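Local coordinates for protein DynE8 (PDB 4AMM) that is an iterative enediyne polyketide synthase of dynemicin biosynthesis, represented here by its acyltransferase domain, which probably loads the acyl building block used in chain extension, at residues A[30-33]-A[34-38]; A[291-295]-A[296-300]. All blocks are in the same frame, centred on the assembly; numbering follows the deposited sequence.

Interaction 1 of 2, residues A[30-33]-A[34-38]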
ATOM      1  N   LEU A  30      -2.916  15.426  30.238  1.00 36.71           N
ATOM      2  CA  LEU A  30      -4.032  14.485  30.247  1.00 33.45           C
ATOM      3  C   LEU A  30      -3.562  13.045  30.423  1.00 32.77           C
ATOM      4  O   LEU A  30      -2.562  12.647  29.837  1.00 32.60           O
ATOM      5  CB  LEU A  30      -4.832  14.562  28.928  1.00 32.32           C
ATOM      6  CG  LEU A  30      -6.084  15.434  28.929  1.00 33.55           C
ATOM      7  CD1 LEU A  30      -6.027  16.641  29.859  1.00 39.21           C
ATOM      8  CD2 LEU A  30      -6.533  15.790  27.515  1.00 30.05           C
ATOM      9  N   SER A  31      -4.293  12.255  31.214  1.00 31.43           N
ATOM     10  CA  SER A  31      -4.129  10.812  31.231  1.00 31.77           C
ATOM     11  C   SER A  31      -4.598  10.260  29.935  1.00 31.95           C
ATOM     12  O   SER A  31      -5.257  10.995  29.157  1.00 27.79           O
ATOM     13  CB  SER A  31      -4.969  10.177  32.365  1.00 32.50           C
ATOM     14  OG  SER A  31      -6.368  10.401  32.144  1.00 35.87           O
ATOM     15  N   ARG A  32      -4.314   8.989  29.712  1.00 31.22           N
ATOM     16  CA  ARG A  32      -4.706   8.295  28.526  1.00 31.76           C
ATOM     17  C   ARG A  32      -6.237   8.248  28.428  1.00 30.28           C
ATOM     18  O   ARG A  32      -6.747   8.580  27.366  1.00 28.28           O
ATOM     19  CB  ARG A  32      -4.064   6.914  28.445  1.00 33.58           C
ATOM     20  CG  ARG A  32      -4.433   6.145  27.189  1.00 38.28           C
ATOM     21  CD  ARG A  32      -3.634   6.625  25.902  1.00 43.52           C
ATOM     22  NE  ARG A  32      -4.069   5.865  24.710  1.00 45.85           N
ATOM     23  CZ  ARG A  32      -5.211   6.067  24.056  1.00 47.06           C
ATOM     24  NH1 ARG A  32      -6.047   7.031  24.445  1.00 47.82           N
ATOM     25  NH2 ARG A  32      -5.529   5.311  23.012  1.00 46.00           N
ATOM     26  N   PRO A  33      -6.970   7.863  29.499  1.00 29.09           N
ATOM     27  CA  PRO A  33      -8.444   7.925  29.389  1.00 27.31           C
ATOM     28  C   PRO A  33      -8.973   9.330  29.101  1.00 25.52           C
ATOM     29  O   PRO A  33      -9.959   9.474  28.317  1.00 25.67           O
ATOM     30  CB  PRO A  33      -8.932   7.414  30.752  1.00 28.57           C
ATOM     31  CG  PRO A  33      -7.791   6.561  31.252  1.00 30.13           C
ATOM     32  CD  PRO A  33      -6.569   7.213  30.775  1.00 28.67           C
ATOM     33  N   GLU A  34      -8.352  10.361  29.649  1.00 23.48           N
ATOM     34  CA  GLU A  34      -8.754  11.757  29.356  1.00 22.42           C
ATOM     35  C   GLU A  34      -8.464  12.122  27.894  1.00 22.12           C
ATOM     36  O   GLU A  34      -9.265  12.830  27.245  1.00 20.70           O
ATOM     37  CB  GLU A  34      -8.024  12.739  30.303  1.00 23.00           C
ATOM     38  CG  GLU A  34      -8.680  12.877  31.620  1.00 27.26           C
ATOM     39  CD  GLU A  34      -7.712  13.412  32.661  1.00 36.13           C
ATOM     40  OE1 GLU A  34      -6.511  13.090  32.547  1.00 39.41           O
ATOM     41  OE2 GLU A  34      -8.176  14.141  33.584  1.00 40.64           O
ATOM     42  N   LEU A  35      -7.352  11.660  27.346  1.00 21.05           N
ATOM     43  CA  LEU A  35      -6.993  11.921  25.954  1.00 19.28           C
ATOM     44  C   LEU A  35      -8.022  11.224  25.074  1.00 19.34           C
ATOM     45  O   LEU A  35      -8.430  11.818  24.066  1.00 17.84           O
ATOM     46  CB  LEU A  35      -5.569  11.414  25.654  1.00 20.64           C
ATOM     47  CG  LEU A  35      -5.146  11.291  24.198  1.00 20.20           C
ATOM     48  CD1 LEU A  35      -5.047  12.660  23.690  1.00 21.35           C
ATOM     49  CD2 LEU A  35      -3.837  10.491  23.995  1.00 20.12           C
ATOM     50  N   THR A  36      -8.402   9.997  25.368  1.00 18.33           N
ATOM     51  CA  THR A  36      -9.476   9.348  24.556  1.00 19.46           C
ATOM     52  C   THR A  36     -10.748  10.140  24.595  1.00 19.15           C
ATOM     53  O   THR A  36     -11.386  10.303  23.541  1.00 19.10           O
ATOM     54  CB  THR A  36      -9.677   7.907  25.039  1.00 21.65           C
ATOM     55  OG1 THR A  36      -8.490   7.197  24.769  1.00 26.35           O
ATOM     56  CG2 THR A  36     -10.791   7.246  24.318  1.00 21.20           C
ATOM     57  N   ASP A  37     -11.176  10.656  25.731  1.00 19.08           N
ATOM     58  CA  ASP A  37     -12.384  11.492  25.775  1.00 17.87           C
ATOM     59  C   ASP A  37     -12.204  12.743  24.988  1.00 18.74           C
ATOM     60  O   ASP A  37     -13.151  13.148  24.216  1.00 16.83           O
ATOM     61  CB  ASP A  37     -12.759  11.850  27.222  1.00 19.78           C
ATOM     62  CG  ASP A  37     -13.572  10.755  27.921  1.00 26.40           C
ATOM     63  OD1 ASP A  37     -14.281   9.947  27.251  1.00 27.00           O
ATOM     64  OD2 ASP A  37     -13.490  10.701  29.187  1.00 28.61           O
ATOM     65  N   LEU A  38     -11.062  13.416  25.048  1.00 15.59           N
ATOM     66  CA  LEU A  38     -10.893  14.610  24.265  1.00 15.89           C
ATOM     67  C   LEU A  38     -10.947  14.240  22.788  1.00 14.33           C
ATOM     68  O   LEU A  38     -11.650  14.958  22.009  1.00 14.94           O
ATOM     69  CB  LEU A  38      -9.531  15.264  24.592  1.00 17.49           C
ATOM     70  CG  LEU A  38      -9.100  16.433  23.717  1.00 19.78           C
ATOM     71  CD1 LEU A  38     -10.054  17.583  23.877  1.00 24.17           C
ATOM     72  CD2 LEU A  38      -7.660  16.886  24.120  1.00 21.84           C
TER
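A single carboxylate oxygen, Glu34 OE1, takes two hydrogen bonds from Ser31, one from the backbone and one from the side chain. Ser31 N reaches OE1 at 2.7 Å, almost in line with the C-O bond and with a fairly straight N-H (162°), while the hydroxyl OG, also 2.7 Å from OE1, donates from above the carboxylate plane. The same OG accepts from Glu34 N at 3.2 Å, which its chi1 of 63° allows by tucking the hydroxyl between the backbone N and carbonyl carbon of Ser31. Replacing Ser31 with alanine would probably cost Glu34 N its side-chain acceptor and Glu34 OE1 one of its two Ser31 donors, leaving the carboxylate freer to turn. Beside this pair, Leu30 CG lies against the aliphatic CB of Glu34 at 3.6 Å, and Leu30 CD2 meets Leu38 CD2 at 3.7 Å, the two side chains crossing at about a right angle. On another side of the turn, Arg32 bends at chi2 (78°) and brings NH1 to Thr36 OG1, which lies at the edge of the guanidinium near its plane. Pro1 O accepts from Arg32 NH2, and Thr36 OG1 is hydrogen-bonded to Glu4 OE1, which ties the turn to the N-terminal end of the chain. Ser31 as N-cap and Glu34, each side chain bonded to the other's backbone N-H, form a capping box at the start of helix 32-45.

Interaction 2 of 2, residues A[291-295]-A[296-300]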
ATOM      1  N   ARG A 291      -9.269 -20.944 -15.760  1.00 20.38           N
ATOM      2  CA  ARG A 291     -10.534 -21.688 -15.501  1.00 21.34           C
ATOM      3  C   ARG A 291     -11.342 -21.037 -14.402  1.00 22.87           C
ATOM      4  O   ARG A 291     -12.604 -20.931 -14.520  1.00 22.93           O
ATOM      5  CB  ARG A 291     -10.258 -23.132 -15.140  1.00 22.75           C
ATOM      6  CG  ARG A 291      -9.502 -23.862 -16.265  1.00 23.46           C
ATOM      7  CD  ARG A 291      -9.488 -25.406 -16.046  1.00 30.89           C
ATOM      8  NE  ARG A 291      -8.771 -25.770 -14.802  1.00 30.88           N
ATOM      9  CZ  ARG A 291      -7.476 -26.082 -14.704  1.00 33.55           C
ATOM     10  NH1 ARG A 291      -6.693 -26.054 -15.767  1.00 31.60           N
ATOM     11  NH2 ARG A 291      -6.962 -26.378 -13.506  1.00 33.65           N
ATOM     12  N   ALA A 292     -10.686 -20.636 -13.327  1.00 19.01           N
ATOM     13  CA  ALA A 292     -11.395 -20.063 -12.190  1.00 19.78           C
ATOM     14  C   ALA A 292     -11.965 -18.713 -12.579  1.00 19.67           C
ATOM     15  O   ALA A 292     -13.143 -18.388 -12.309  1.00 22.75           O
ATOM     16  CB  ALA A 292     -10.506 -19.969 -10.965  1.00 20.58           C
ATOM     17  N   ALA A 293     -11.177 -17.926 -13.284  1.00 18.64           N
ATOM     18  CA  ALA A 293     -11.637 -16.554 -13.604  1.00 19.66           C
ATOM     19  C   ALA A 293     -12.775 -16.483 -14.609  1.00 20.58           C
ATOM     20  O   ALA A 293     -13.591 -15.587 -14.552  1.00 21.13           O
ATOM     21  CB  ALA A 293     -10.439 -15.667 -14.111  1.00 18.89           C
ATOM     22  N   GLY A 294     -12.829 -17.449 -15.500  1.00 20.45           N
ATOM     23  CA  GLY A 294     -13.771 -17.344 -16.601  1.00 22.58           C
ATOM     24  C   GLY A 294     -15.176 -17.682 -16.174  1.00 25.22           C
ATOM     25  O   GLY A 294     -16.088 -17.421 -16.932  1.00 28.58           O
ATOM     26  N   ARG A 295     -15.316 -18.268 -14.996  1.00 24.60           N
ATOM     27  CA  ARG A 295     -16.594 -18.662 -14.393  1.00 26.74           C
ATOM     28  C   ARG A 295     -17.264 -17.536 -13.606  1.00 27.78           C
ATOM     29  O   ARG A 295     -18.381 -17.736 -13.064  1.00 29.11           O
ATOM     30  CB  ARG A 295     -16.378 -19.843 -13.445  1.00 27.73           C
ATOM     31  CG  ARG A 295     -15.946 -21.166 -14.094  1.00 31.65           C
ATOM     32  CD  ARG A 295     -15.421 -22.134 -13.037  1.00 37.59           C
ATOM     33  NE  ARG A 295     -14.915 -23.372 -13.646  1.00 41.55           N
ATOM     34  CZ  ARG A 295     -13.928 -24.103 -13.128  1.00 44.93           C
ATOM     35  NH1 ARG A 295     -13.314 -23.720 -11.998  1.00 49.28           N
ATOM     36  NH2 ARG A 295     -13.542 -25.214 -13.738  1.00 45.99           N
ATOM     37  N   LEU A 296     -16.664 -16.349 -13.565  1.00 24.41           N
ATOM     38  CA  LEU A 296     -17.185 -15.318 -12.634  1.00 22.88           C
ATOM     39  C   LEU A 296     -17.919 -14.233 -13.369  1.00 21.86           C
ATOM     40  O   LEU A 296     -17.590 -13.872 -14.497  1.00 24.62           O
ATOM     41  CB  LEU A 296     -16.012 -14.634 -11.827  1.00 23.51           C
ATOM     42  CG  LEU A 296     -15.266 -15.689 -11.045  1.00 23.82           C
ATOM     43  CD1 LEU A 296     -13.995 -15.053 -10.508  1.00 24.91           C
ATOM     44  CD2 LEU A 296     -16.062 -16.291  -9.982  1.00 27.15           C
ATOM     45  N   PRO A 297     -18.875 -13.609 -12.671  1.00 23.75           N
ATOM     46  CA  PRO A 297     -19.729 -12.575 -13.288  1.00 23.19           C
ATOM     47  C   PRO A 297     -19.065 -11.173 -13.268  1.00 24.51           C
ATOM     48  O   PRO A 297     -19.575 -10.218 -12.648  1.00 25.43           O
ATOM     49  CB  PRO A 297     -20.976 -12.623 -12.393  1.00 23.72           C
ATOM     50  CG  PRO A 297     -20.391 -12.862 -10.994  1.00 24.30           C
ATOM     51  CD  PRO A 297     -19.227 -13.876 -11.270  1.00 23.47           C
ATOM     52  N   TRP A 298     -17.984 -11.039 -14.001  1.00 22.65           N
ATOM     53  CA  TRP A 298     -17.266  -9.742 -14.088  1.00 21.34           C
ATOM     54  C   TRP A 298     -18.072  -8.571 -14.554  1.00 22.94           C
ATOM     55  O   TRP A 298     -18.895  -8.737 -15.512  1.00 23.92           O
ATOM     56  CB  TRP A 298     -16.069  -9.858 -15.076  1.00 22.06           C
ATOM     57  CG  TRP A 298     -15.017 -10.835 -14.582  1.00 21.15           C
ATOM     58  CD1 TRP A 298     -14.869 -12.154 -14.944  1.00 20.76           C
ATOM     59  CD2 TRP A 298     -13.973 -10.551 -13.656  1.00 18.69           C
ATOM     60  NE1 TRP A 298     -13.828 -12.727 -14.269  1.00 20.11           N
ATOM     61  CE2 TRP A 298     -13.262 -11.765 -13.465  1.00 17.87           C
ATOM     62  CE3 TRP A 298     -13.627  -9.414 -12.917  1.00 20.22           C
ATOM     63  CZ2 TRP A 298     -12.162 -11.852 -12.609  1.00 19.44           C
ATOM     64  CZ3 TRP A 298     -12.538  -9.509 -12.035  1.00 19.68           C
ATOM     65  CH2 TRP A 298     -11.808 -10.709 -11.903  1.00 20.24           C
ATOM     66  N   ARG A 299     -17.906  -7.411 -13.921  1.00 22.76           N
ATOM     67  CA  ARG A 299     -18.488  -6.149 -14.418  1.00 24.73           C
ATOM     68  C   ARG A 299     -17.394  -5.166 -14.776  1.00 25.11           C
ATOM     69  O   ARG A 299     -16.267  -5.273 -14.279  1.00 23.76           O
ATOM     70  CB  ARG A 299     -19.412  -5.547 -13.337  1.00 26.35           C
ATOM     71  CG  ARG A 299     -20.435  -6.546 -12.746  1.00 29.78           C
ATOM     72  CD  ARG A 299     -21.614  -5.903 -12.021  1.00 37.49           C
ATOM     73  NE  ARG A 299     -22.485  -6.942 -11.446  1.00 45.39           N
ATOM     74  CZ  ARG A 299     -23.570  -6.722 -10.690  1.00 46.91           C
ATOM     75  NH1 ARG A 299     -23.967  -5.477 -10.413  1.00 47.77           N
ATOM     76  NH2 ARG A 299     -24.276  -7.752 -10.223  1.00 47.90           N
ATOM     77  N   ARG A 300     -17.724  -4.189 -15.594  1.00 25.13           N
ATOM     78  CA  ARG A 300     -16.841  -3.121 -15.899  1.00 26.14           C
ATOM     79  C   ARG A 300     -16.490  -2.352 -14.612  1.00 24.93           C
ATOM     80  O   ARG A 300     -17.391  -2.067 -13.835  1.00 24.48           O
ATOM     81  CB  ARG A 300     -17.570  -2.160 -16.846  1.00 28.22           C
ATOM     82  CG  ARG A 300     -16.639  -1.140 -17.450  1.00 34.19           C
ATOM     83  CD  ARG A 300     -17.262  -0.432 -18.688  1.00 44.94           C
ATOM     84  NE  ARG A 300     -16.271   0.290 -19.501  1.00 52.11           N
ATOM     85  CZ  ARG A 300     -15.819   1.521 -19.236  1.00 55.49           C
ATOM     86  NH1 ARG A 300     -16.265   2.182 -18.161  1.00 56.40           N
ATOM     87  NH2 ARG A 300     -14.921   2.097 -20.044  1.00 55.85           N
TER
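Trp298 turns back from the loop to the end of helix 283-294, where its indole N-H is bonded to the carbonyl of Ala293. With chi1 at -65° CG stands beside the backbone N, and chi2 of 97° sets the ring across the CA-CB bond. From CB the chain passes through CG to Trp298 CD1, 3.7 Å from Ala293 O. NE1 is next and donates to Ala293 O at 2.9 Å; the N-H points at it at 161°, and the oxygen lies close to the indole plane, at the ring edge. On the six-membered ring CZ2 makes a looser apolar contact with Ala293 CB at 4.4 Å. Ala293 O also receives a weak bond from Leu296 N, 3.3 Å away, so one carbonyl at the helix end serves both a backbone and a side-chain donor. Leu296 CG rests 3.7 Å from Ala292 O, and Pro297, between Leu296 and Trp298, forms the centre of an inverse gamma turn. The indole is packed against Leu197 of helix 191-206 and Pro319, Val320 and Leu323 of helix 319-328, joining both to the end of helix 283-294 as the chain runs on toward strand 305-306.

Overall arrangement
Both contacts are local and lie at the surface, each with just one buried residue, Leu35 and Ala293, at helix ends of opposite sense: interaction 1 begins helix 32-45, whereas interaction 2 lies where helix 283-294 gives way to a loop. They share no element, and their centres are about 50 Å apart, with no touch between them. Their chemistry follows the place. In 30-38 polar side chains add to the backbone bonds of the first helical turn, with a small leucine contact beside them. Residues 291-300 rely on one backbone carbonyl and a tryptophan whose indole also packs on two other helices.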